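Local coordinates for histidine kinase (Caulobacter vibrioides, PDB 6TNE), which probably takes part in two-component phosphorelay signalling as a hybrid histidine kinase, this piece being its CheY-like receiver domain, at residues A40-V54 with A68-S81. Sequence-based numbering, arbitrary orientation.
Sequences AEENAGTIDLLISDV and ARGYLGTAPVMFIS
Two neighbouring parallel strands, 49-53 and 77-81, pair in the centre of a five-stranded sheet, and the ends of the helices before them meet on one side. Backbone bonds alternate: Leu50 N gives to Pro76 O (3.0 Å), Leu50 O accepts from Met78 N, and Ser52 repeats the pattern with Met78 and Ile80. Proline suits position 76: it lacks an N-H, but this pairing uses its carbonyl O.

On the face with Val77, Leu50 CD2 meets Val77 CG1 alongside and Leu72 CD1 at about a right angle, both at 3.8 Å. Leu72 comes from the last turn of helix 61-72, the crossover helix of a right-handed beta-alpha-beta unit of the CheY-like receiver fold. On the face that helix 107-118 covers, Met78, bent at chi3 (53°), folds its CE tightly against Ile51 CG1 and CD1.

At the helix ends, Glu41 CA sits 3.9 Å over the Tyr71 ring centroid. Glu41 CG is anti to its own backbone N (chi1 -176°), laying the extended chain along the ring toward Tyr71 OH. Gly45, third in the type II turn Asn43-Thr46, has phi 75°, easy without a CB, and donates N-H to Tyr71 O (3.0 Å).

At the strands' C-terminal ends, a water donates to Asp53 OD1 (2.6 Å) and bonds Ser81 OG, itself hydrogen-bonded to Tyr83 N. Asp53 OD1 also salt-bridges Lys103 NZ, and OD2 lies near Glu7 and Asp8, consistent with the acidic phosphoacceptor pocket of receiver domains.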
ATOM      1  N   ALA A  40       5.158  -1.813  -9.357  1.00 12.50           N
ATOM      2  CA  ALA A  40       5.697  -0.458  -9.188  1.00 12.92           C
ATOM      3  C   ALA A  40       6.529  -0.049 -10.388  1.00 13.45           C
ATOM      4  O   ALA A  40       6.388   1.078 -10.887  1.00 15.47           O
ATOM      5  CB  ALA A  40       6.510  -0.371  -7.890  1.00 14.14           C
ATOM      6  N   GLU A  41       7.377  -0.954 -10.887  1.00 13.45           N
ATOM      7  CA  GLU A  41       8.193  -0.618 -12.043  1.00 14.63           C
ATOM      8  C   GLU A  41       7.322  -0.306 -13.247  1.00 14.71           C
ATOM      9  O   GLU A  41       7.564   0.663 -13.974  1.00 16.36           O
ATOM     10  CB  GLU A  41       9.129  -1.760 -12.355  1.00 17.15           C
ATOM     11  CG  GLU A  41      10.008  -1.356 -13.470  1.00 19.23           C
ATOM     12  CD  GLU A  41      11.045  -2.377 -13.791  1.00 22.50           C
ATOM     13  OE1 GLU A  41      11.977  -2.047 -14.559  1.00 27.59           O
ATOM     14  OE2 GLU A  41      10.932  -3.520 -13.292  1.00 22.67           O
ATOM     15  N   GLU A  42       6.339  -1.156 -13.528  1.00 13.84           N
ATOM     16  CA  GLU A  42       5.501  -0.998 -14.713  1.00 13.88           C
ATOM     17  C   GLU A  42       4.565   0.191 -14.611  1.00 16.10           C
ATOM     18  O   GLU A  42       4.030   0.644 -15.626  1.00 17.07           O
ATOM     19  CB  GLU A  42       4.739  -2.287 -14.993  1.00 14.72           C
ATOM     20  CG  GLU A  42       5.605  -3.466 -15.358  1.00 15.89           C
ATOM     21  CD  GLU A  42       6.347  -3.326 -16.666  1.00 17.82           C
ATOM     22  OE1 GLU A  42       7.268  -4.099 -16.849  1.00 23.46           O
ATOM     23  OE2 GLU A  42       6.010  -2.482 -17.491  1.00 19.55           O
ATOM     24  N   ASN A  43       4.351   0.704 -13.410  1.00 15.00           N
ATOM     25  CA  ASN A  43       3.486   1.853 -13.192  1.00 16.49           C
ATOM     26  C   ASN A  43       4.275   3.033 -12.643  1.00 16.98           C
ATOM     27  O   ASN A  43       3.707   3.935 -12.025  1.00 19.23           O
ATOM     28  CB  ASN A  43       2.333   1.470 -12.260  1.00 16.13           C
ATOM     29  CG  ASN A  43       1.360   0.507 -12.902  1.00 14.93           C
ATOM     30  OD1 ASN A  43       0.429   0.930 -13.573  1.00 18.61           O
ATOM     31  ND2 ASN A  43       1.566  -0.776 -12.704  1.00 13.84           N
ATOM     32  N   ALA A  44       5.572   3.050 -12.883  1.00 17.52           N
ATOM     33  CA  ALA A  44       6.452   4.022 -12.256  1.00 19.51           C
ATOM     34  C   ALA A  44       5.967   5.440 -12.517  1.00 20.83           C
ATOM     35  O   ALA A  44       5.545   5.785 -13.632  1.00 22.89           O
ATOM     36  CB  ALA A  44       7.865   3.836 -12.783  1.00 20.46           C
ATOM     37  N   GLY A  45       5.959   6.244 -11.449  1.00 21.99           N
ATOM     38  CA  GLY A  45       5.521   7.638 -11.508  1.00 24.42           C
ATOM     39  C   GLY A  45       4.024   7.862 -11.615  1.00 24.98           C
ATOM     40  O   GLY A  45       3.603   9.021 -11.722  1.00 29.32           O
ATOM     41  N   THR A  46       3.204   6.805 -11.599  1.00 21.26           N
ATOM     42  CA  THR A  46       1.764   6.959 -11.662  1.00 22.13           C
ATOM     43  C   THR A  46       1.066   6.443 -10.409  1.00 19.70           C
ATOM     44  O   THR A  46      -0.155   6.538 -10.317  1.00 23.78           O
ATOM     45  CB  THR A  46       1.159   6.227 -12.858  1.00 23.79           C
ATOM     46  OG1 THR A  46       1.192   4.807 -12.594  1.00 22.69           O
ATOM     47  CG2 THR A  46       1.897   6.593 -14.127  1.00 25.18           C
ATOM     48  N   ILE A  47       1.805   5.924  -9.446  1.00 18.98           N
ATOM     49  CA  ILE A  47       1.219   5.463  -8.191  1.00 19.29           C
ATOM     50  C   ILE A  47       1.193   6.617  -7.202  1.00 18.68           C
ATOM     51  O   ILE A  47       2.190   7.328  -7.033  1.00 21.32           O
ATOM     52  CB  ILE A  47       2.004   4.273  -7.635  1.00 19.53           C
ATOM     53  CG1 ILE A  47       1.770   3.104  -8.593  1.00 21.63           C
ATOM     54  CG2 ILE A  47       1.539   3.931  -6.216  1.00 18.15           C
ATOM     55  CD1 ILE A  47       2.760   2.038  -8.501  1.00 25.62           C
ATOM     56  N   ASP A  48       0.039   6.832  -6.601  1.00 18.23           N
ATOM     57  CA  ASP A  48      -0.143   7.925  -5.669  1.00 19.45           C
ATOM     58  C   ASP A  48       0.102   7.542  -4.222  1.00 17.82           C
ATOM     59  O   ASP A  48       0.285   8.428  -3.399  1.00 19.09           O
ATOM     60  CB  ASP A  48      -1.548   8.492  -5.858  1.00 23.19           C
ATOM     61  CG  ASP A  48      -1.745   9.042  -7.254  1.00 27.19           C
ATOM     62  OD1 ASP A  48      -0.943   9.927  -7.639  1.00 29.93           O
ATOM     63  OD2 ASP A  48      -2.650   8.591  -7.978  1.00 28.35           O
ATOM     64  N   LEU A  49       0.060   6.259  -3.881  1.00 15.94           N
ATOM     65  CA  LEU A  49       0.188   5.811  -2.504  1.00 15.10           C
ATOM     66  C   LEU A  49       0.554   4.343  -2.528  1.00 12.21           C
ATOM     67  O   LEU A  49      -0.075   3.570  -3.263  1.00 14.47           O
ATOM     68  CB  LEU A  49      -1.155   5.987  -1.767  1.00 15.68           C
ATOM     69  CG  LEU A  49      -1.248   5.462  -0.325  1.00 15.39           C
ATOM     70  CD1 LEU A  49      -0.330   6.180   0.646  1.00 17.04           C
ATOM     71  CD2 LEU A  49      -2.674   5.534   0.173  1.00 17.92           C
ATOM     72  N   LEU A  50       1.501   3.941  -1.692  1.00 12.79           N
ATOM     73  CA  LEU A  50       1.769   2.539  -1.414  1.00 11.73           C
ATOM     74  C   LEU A  50       1.213   2.227  -0.029  1.00 11.50           C
ATOM     75  O   LEU A  50       1.532   2.948   0.921  1.00 12.31           O
ATOM     76  CB  LEU A  50       3.284   2.291  -1.378  1.00 13.16           C
ATOM     77  CG  LEU A  50       3.729   0.906  -0.904  1.00 13.28           C
ATOM     78  CD1 LEU A  50       3.215  -0.187  -1.788  1.00 14.38           C
ATOM     79  CD2 LEU A  50       5.228   0.845  -0.759  1.00 15.56           C
ATOM     80  N   ILE A  51       0.410   1.176   0.084  1.00 10.76           N
ATOM     81  CA  ILE A  51      -0.015   0.638   1.373  1.00 10.16           C
ATOM     82  C   ILE A  51       0.560  -0.761   1.434  1.00  9.55           C
ATOM     83  O   ILE A  51       0.335  -1.548   0.507  1.00 11.05           O
ATOM     84  CB  ILE A  51      -1.537   0.569   1.510  1.00 11.01           C
ATOM     85  CG1 ILE A  51      -2.158   1.962   1.365  1.00 12.51           C
ATOM     86  CG2 ILE A  51      -1.880  -0.029   2.889  1.00 13.11           C
ATOM     87  CD1 ILE A  51      -3.691   1.940   1.374  1.00 14.19           C
ATOM     88  N   SER A  52       1.346  -1.086   2.464  1.00  9.83           N
ATOM     89  CA  SER A  52       1.953  -2.403   2.520  1.00 10.30           C
ATOM     90  C   SER A  52       1.922  -2.959   3.918  1.00 10.39           C
ATOM     91  O   SER A  52       2.218  -2.253   4.894  1.00 11.28           O
ATOM     92  CB  SER A  52       3.415  -2.340   2.076  1.00 11.88           C
ATOM     93  OG  SER A  52       4.007  -3.633   2.024  1.00 12.19           O
ATOM     94  N   ASP A  53       1.617  -4.249   4.026  1.00 10.87           N
ATOM     95  CA  ASP A  53       1.881  -5.002   5.243  1.00 11.37           C
ATOM     96  C   ASP A  53       3.377  -5.005   5.517  1.00 11.51           C
ATOM     97  O   ASP A  53       4.198  -4.861   4.608  1.00 13.13           O
ATOM     98  CB  ASP A  53       1.340  -6.440   5.073  1.00 14.65           C
ATOM     99  CG  ASP A  53       1.103  -7.195   6.390  1.00 15.62           C
ATOM    100  OD1 ASP A  53       1.189  -6.576   7.462  1.00 18.19           O
ATOM    101  OD2 ASP A  53       0.910  -8.440   6.333  1.00 17.55           O
ATOM    102  N   VAL A  54       3.734  -5.102   6.788  1.00 12.15           N
ATOM    103  CA  VAL A  54       5.144  -5.123   7.187  1.00 12.30           C
ATOM    104  C   VAL A  54       5.737  -6.511   7.021  1.00 12.60           C
ATOM    105  O   VAL A  54       6.759  -6.678   6.338  1.00 15.52           O
ATOM    106  CB  VAL A  54       5.315  -4.539   8.612  1.00 13.37           C
ATOM    107  CG1 VAL A  54       6.782  -4.683   9.072  1.00 15.58           C
ATOM    108  CG2 VAL A  54       4.868  -3.089   8.606  1.00 14.55           C
ATOM    109  N   ALA A  68      11.627  -0.174  -4.077  1.00 13.72           N
ATOM    110  CA  ALA A  68      10.602   0.381  -4.950  1.00 13.84           C
ATOM    111  C   ALA A  68      10.509   1.889  -4.866  1.00 13.15           C
ATOM    112  O   ALA A  68       9.823   2.477  -5.676  1.00 14.39           O
ATOM    113  CB  ALA A  68       9.221  -0.201  -4.602  1.00 14.80           C
ATOM    114  N   ARG A  69      11.206   2.526  -3.923  1.00 15.21           N
ATOM    115  CA  ARG A  69      11.033   3.952  -3.701  1.00 16.72           C
ATOM    116  C   ARG A  69      11.291   4.767  -4.953  1.00 14.97           C
ATOM    117  O   ARG A  69      10.553   5.723  -5.220  1.00 16.61           O
ATOM    118  CB  ARG A  69      11.976   4.399  -2.565  1.00 22.26           C
ATOM    119  CG  ARG A  69      11.728   5.773  -1.955  0.57 32.08           C
ATOM    120  CD  ARG A  69      10.279   6.138  -2.046  0.57 29.15           C
ATOM    121  NE  ARG A  69       9.722   6.707  -0.821  0.57 25.66           N
ATOM    122  CZ  ARG A  69       8.553   7.321  -0.820  0.57 36.06           C
ATOM    123  NH1 ARG A  69       8.044   7.835   0.307  0.57 26.47           N
ATOM    124  NH2 ARG A  69       7.893   7.396  -1.970  0.57 28.41           N
ATOM    125  N   GLY A  70      12.317   4.403  -5.728  1.00 14.28           N
ATOM    126  CA  GLY A  70      12.602   5.125  -6.971  1.00 14.66           C
ATOM    127  C   GLY A  70      11.426   5.088  -7.955  1.00 13.96           C
ATOM    128  O   GLY A  70      11.065   6.099  -8.560  1.00 14.19           O
ATOM    129  N   TYR A  71      10.766   3.913  -8.100  1.00 14.45           N
ATOM    130  CA  TYR A  71       9.618   3.832  -9.011  1.00 15.48           C
ATOM    131  C   TYR A  71       8.441   4.611  -8.455  1.00 15.96           C
ATOM    132  O   TYR A  71       7.614   5.117  -9.218  1.00 18.31           O
ATOM    133  CB  TYR A  71       9.201   2.366  -9.207  1.00 16.06           C
ATOM    134  CG  TYR A  71      10.303   1.497  -9.703  1.00 15.90           C
ATOM    135  CD1 TYR A  71      11.075   1.860 -10.825  1.00 16.67           C
ATOM    136  CD2 TYR A  71      10.546   0.288  -9.079  1.00 19.06           C
ATOM    137  CE1 TYR A  71      12.071   0.996 -11.308  1.00 20.35           C
ATOM    138  CE2 TYR A  71      11.546  -0.569  -9.543  1.00 21.46           C
ATOM    139  CZ  TYR A  71      12.331  -0.164 -10.622  1.00 21.40           C
ATOM    140  OH  TYR A  71      13.309  -1.011 -11.070  1.00 26.60           O
ATOM    141  N   LEU A  72       8.337   4.672  -7.111  1.00 16.64           N
ATOM    142  CA  LEU A  72       7.253   5.380  -6.449  1.00 18.66           C
ATOM    143  C   LEU A  72       7.441   6.894  -6.453  1.00 18.03           C
ATOM    144  O   LEU A  72       6.466   7.626  -6.237  1.00 20.26           O
ATOM    145  CB  LEU A  72       7.110   4.879  -5.007  1.00 20.90           C
ATOM    146  CG  LEU A  72       6.709   3.413  -4.916  1.00 24.33           C
ATOM    147  CD1 LEU A  72       6.839   2.960  -3.461  1.00 26.84           C
ATOM    148  CD2 LEU A  72       5.263   3.276  -5.368  1.00 23.73           C
ATOM    149  N   GLY A  73       8.651   7.392  -6.657  1.00 17.93           N
ATOM    150  CA  GLY A  73       8.845   8.833  -6.641  1.00 18.05           C
ATOM    151  C   GLY A  73       8.571   9.338  -5.244  1.00 19.05           C
ATOM    152  O   GLY A  73       9.021   8.752  -4.264  1.00 21.09           O
ATOM    153  N   THR A  74       7.815  10.430  -5.149  1.00 20.07           N
ATOM    154  CA  THR A  74       7.480  11.004  -3.855  1.00 19.78           C
ATOM    155  C   THR A  74       6.166  10.473  -3.288  1.00 20.64           C
ATOM    156  O   THR A  74       5.637  11.055  -2.332  1.00 20.46           O
ATOM    157  CB  THR A  74       7.441  12.522  -3.964  1.00 25.37           C
ATOM    158  OG1 THR A  74       6.416  12.883  -4.898  1.00 31.61           O
ATOM    159  CG2 THR A  74       8.802  13.050  -4.440  1.00 28.98           C
ATOM    160  N   ALA A  75       5.616   9.414  -3.868  1.00 18.72           N
ATOM    161  CA  ALA A  75       4.354   8.908  -3.338  1.00 18.10           C
ATOM    162  C   ALA A  75       4.495   8.605  -1.847  1.00 17.71           C
ATOM    163  O   ALA A  75       5.495   8.010  -1.424  1.00 18.90           O
ATOM    164  CB  ALA A  75       3.968   7.616  -4.044  1.00 20.23           C
ATOM    165  N   PRO A  76       3.491   8.944  -1.044  1.00 17.92           N
ATOM    166  CA  PRO A  76       3.493   8.512   0.358  1.00 19.05           C
ATOM    167  C   PRO A  76       3.385   7.001   0.478  1.00 16.54           C
ATOM    168  O   PRO A  76       2.951   6.291  -0.436  1.00 15.04           O
ATOM    169  CB  PRO A  76       2.239   9.183   0.931  1.00 20.70           C
ATOM    170  CG  PRO A  76       1.326   9.456  -0.311  1.00 24.14           C
ATOM    171  CD  PRO A  76       2.319   9.783  -1.382  1.00 19.43           C
ATOM    172  N   VAL A  77       3.781   6.518   1.639  1.00 16.91           N
ATOM    173  CA  VAL A  77       3.804   5.097   1.954  1.00 15.86           C
ATOM    174  C   VAL A  77       3.157   4.916   3.312  1.00 14.83           C
ATOM    175  O   VAL A  77       3.493   5.651   4.255  1.00 17.68           O
ATOM    176  CB  VAL A  77       5.241   4.530   1.954  1.00 17.71           C
ATOM    177  CG1 VAL A  77       5.252   3.070   2.375  1.00 20.50           C
ATOM    178  CG2 VAL A  77       5.952   4.818   0.617  1.00 20.10           C
ATOM    179  N   MET A  78       2.266   3.944   3.430  1.00 13.07           N
ATOM    180  CA  MET A  78       1.595   3.622   4.678  1.00 12.04           C
ATOM    181  C   MET A  78       1.809   2.158   4.965  1.00 11.62           C
ATOM    182  O   MET A  78       1.414   1.293   4.156  1.00 12.54           O
ATOM    183  CB  MET A  78       0.120   3.873   4.516  1.00 14.62           C
ATOM    184  CG  MET A  78      -0.670   3.578   5.741  1.00 18.83           C
ATOM    185  SD  MET A  78      -2.380   4.081   5.684  1.00 30.80           S
ATOM    186  CE  MET A  78      -2.997   3.370   4.215  1.00 44.70           C
ATOM    187  N   PHE A  79       2.469   1.850   6.063  1.00 11.48           N
ATOM    188  CA  PHE A  79       2.651   0.485   6.516  1.00 11.62           C
ATOM    189  C   PHE A  79       1.534   0.104   7.449  1.00 12.72           C
ATOM    190  O   PHE A  79       1.094   0.917   8.261  1.00 14.39           O
ATOM    191  CB  PHE A  79       3.991   0.341   7.221  1.00 12.83           C
ATOM    192  CG  PHE A  79       5.150   0.384   6.276  1.00 12.38           C
ATOM    193  CD1 PHE A  79       5.278  -0.587   5.259  1.00 13.12           C
ATOM    194  CD2 PHE A  79       6.075   1.401   6.342  1.00 14.67           C
ATOM    195  CE1 PHE A  79       6.332  -0.532   4.343  1.00 13.87           C
ATOM    196  CE2 PHE A  79       7.111   1.468   5.414  1.00 15.92           C
ATOM    197  CZ  PHE A  79       7.240   0.509   4.434  1.00 15.10           C
ATOM    198  N   ILE A  80       1.115  -1.139   7.360  1.00 12.99           N
ATOM    199  CA  ILE A  80       0.091  -1.703   8.219  1.00 13.52           C
ATOM    200  C   ILE A  80       0.670  -2.939   8.896  1.00 12.99           C
ATOM    201  O   ILE A  80       1.433  -3.695   8.292  1.00 14.34           O
ATOM    202  CB  ILE A  80      -1.213  -2.013   7.451  1.00 13.82           C
ATOM    203  CG1 ILE A  80      -1.048  -3.063   6.347  1.00 14.25           C
ATOM    204  CG2 ILE A  80      -1.808  -0.703   6.852  1.00 17.42           C
ATOM    205  CD1 ILE A  80      -2.314  -3.428   5.670  1.00 17.00           C
ATOM    206  N   SER A  81       0.297  -3.166  10.153  1.00 13.98           N
ATOM    207  CA  SER A  81       0.757  -4.387  10.820  1.00 17.02           C
ATOM    208  C   SER A  81      -0.008  -4.559  12.111  1.00 18.38           C
ATOM    209  O   SER A  81      -0.420  -3.575  12.737  1.00 19.56           O
ATOM    210  CB  SER A  81       2.251  -4.367  11.199  1.00 19.46           C
ATOM    211  OG  SER A  81       2.656  -5.625  11.741  1.00 21.17           O
TER
HETATM  212  O   HOH W   1       2.755  -7.148   9.453  1.00 18.27           O